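Local coordinates for type III chaperone protein ShcA (Pseudomonas syringae pv. tomato, PDB 4G6T) that probably acts as a type III secretion chaperone of the CesT family, binding its cognate effector protein before export, at residues P109-K112 and R113-G117. Numbering follows the deposited sequence.
Sequences PTLK and REMAG
Arg113 folds back over Thr110 on the first turns of helix 108-127, the C-terminal helix of this CesT-family alpha+beta chaperone fold, which packs on an antiparallel sheet. The Arg113 chain leaves with CG anti to the backbone N (chi1 -176°) and bends at chi3 (57°), which turns the guanidinium toward the N-terminal end of the helix. One of its faces lies over Thr110 CA, and NH2 reaches Thr110 OG1 at 3.1 Å; an N-H...O angle of 131° marks this bond as weak, and OG1 has a further hydrogen-bond partner just outside the two segments. Thr110 CG2, the other branch, runs alongside the Glu114 side chain, with CG2 and Glu114 CG 4.1 Å apart. Glu114 OE1 accepts a hydrogen bond from Gln99 NE2 of strand 95-102. On the buried side Leu111 and Met115 cross at an angle, Leu111 CD1 meeting Met115 SD at 3.9 Å; both residues also pack on Leu56 of strand 53-59 and Phe16 of helix 8-19, which places the pair between helix 108-127, strand 53-59 and helix 8-19. Lys112, extended beyond CG, hydrogen-bonds Ser19 OG through NZ, while its side chain and those of Met115 and Ala116 pack on apolar side chains on the chain of a different protein bound to the chaperone. Beneath these contacts the backbone repeats i to i+4 bonds: Arg113 N to Pro109 O and Glu114 N to Thr110 O are both 2.9 Å. Near the helix start, Ser107 OG accepts a hydrogen bond from Thr110 N, and on the next turn Ala116 N donates to Lys112 O at 3.0 Å.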
loop_
_atom_site.group_PDB
_atom_site.type_symbol
_atom_site.label_atom_id
_atom_site.label_comp_id
_atom_site.label_asym_id
_atom_site.label_seq_id
_atom_site.Cartn_x
_atom_site.Cartn_y
_atom_site.Cartn_z
ATOM N N PRO A 109 -2.564 -14.273 -5.075
ATOM C CA PRO A 109 -1.692 -14.107 -6.283
ATOM C C PRO A 109 -1.914 -12.773 -6.999
ATOM O O PRO A 109 -0.920 -12.204 -7.486
ATOM C CB PRO A 109 -2.075 -15.263 -7.187
ATOM C CG PRO A 109 -2.680 -16.295 -6.243
ATOM C CD PRO A 109 -3.379 -15.507 -5.178
ATOM N N THR A 110 -3.150 -12.302 -7.076
ATOM C CA THR A 110 -3.438 -10.979 -7.720
ATOM C C THR A 110 -2.789 -9.870 -6.957
ATOM O O THR A 110 -2.171 -8.968 -7.549
ATOM C CB THR A 110 -4.940 -10.733 -7.920
ATOM O OG1 THR A 110 -5.396 -11.710 -8.866
ATOM C CG2 THR A 110 -5.196 -9.364 -8.470
ATOM N N LEU A 111 -2.899 -9.864 -5.638
ATOM C CA LEU A 111 -2.252 -8.861 -4.862
ATOM C C LEU A 111 -0.732 -8.880 -5.092
ATOM O O LEU A 111 -0.078 -7.822 -5.193
ATOM C CB LEU A 111 -2.617 -8.996 -3.364
ATOM C CG LEU A 111 -1.958 -8.040 -2.379
ATOM C CD1 LEU A 111 -2.212 -6.567 -2.665
ATOM C CD2 LEU A 111 -2.437 -8.316 -0.955
ATOM N N LYS A 112 -0.135 -10.069 -5.062
ATOM C CA LYS A 112 1.326 -10.218 -5.314
ATOM C C LYS A 112 1.697 -9.636 -6.673
ATOM O O LYS A 112 2.633 -8.806 -6.746
ATOM C CB LYS A 112 1.764 -11.679 -5.235
ATOM C CG LYS A 112 1.732 -12.246 -3.831
ATOM C CD LYS A 112 2.228 -13.676 -3.854
ATOM C CE LYS A 112 2.315 -14.167 -2.426
ATOM N NZ LYS A 112 3.018 -15.455 -2.481
ATOM N N ARG A 113 0.965 -10.029 -7.702
ATOM C CA ARG A 113 1.245 -9.586 -9.078
ATOM C C ARG A 113 1.109 -8.069 -9.199
ATOM O O ARG A 113 1.982 -7.364 -9.812
ATOM C CB ARG A 113 0.296 -10.262 -10.046
ATOM C CG ARG A 113 0.562 -9.944 -11.510
ATOM C CD ARG A 113 -0.310 -10.748 -12.464
ATOM N NE ARG A 113 -1.748 -10.563 -12.224
ATOM C CZ ARG A 113 -2.542 -11.439 -11.595
ATOM N NH1 ARG A 113 -2.096 -12.600 -11.091
ATOM N NH2 ARG A 113 -3.810 -11.145 -11.467
ATOM N N GLU A 114 0.073 -7.499 -8.642
ATOM C CA GLU A 114 -0.143 -6.102 -8.725
ATOM C C GLU A 114 0.861 -5.289 -7.904
ATOM O O GLU A 114 1.272 -4.204 -8.321
ATOM C CB GLU A 114 -1.563 -5.686 -8.364
ATOM C CG GLU A 114 -2.583 -6.292 -9.334
ATOM C CD GLU A 114 -2.641 -5.590 -10.670
ATOM O OE1 GLU A 114 -1.961 -4.546 -10.926
ATOM O OE2 GLU A 114 -3.388 -6.143 -11.510
ATOM N N MET A 115 1.293 -5.806 -6.753
ATOM C CA MET A 115 2.318 -5.109 -5.983
ATOM C C MET A 115 3.616 -5.112 -6.768
ATOM O O MET A 115 4.255 -4.078 -6.816
ATOM C CB MET A 115 2.467 -5.828 -4.666
ATOM C CG MET A 115 1.453 -5.362 -3.695
ATOM S SD MET A 115 1.636 -6.137 -2.059
ATOM C CE MET A 115 3.420 -5.716 -1.922
ATOM N N ALA A 116 3.995 -6.232 -7.331
ATOM C CA ALA A 116 5.270 -6.300 -8.138
ATOM C C ALA A 116 5.155 -5.328 -9.308
ATOM O O ALA A 116 6.097 -4.614 -9.656
ATOM C CB ALA A 116 5.557 -7.659 -8.596
ATOM N N GLY A 117 3.990 -5.277 -9.922
ATOM C CA GLY A 117 3.789 -4.328 -11.044
ATOM C C GLY A 117 3.984 -2.901 -10.628
ATOM O O GLY A 117 4.579 -2.058 -11.373
#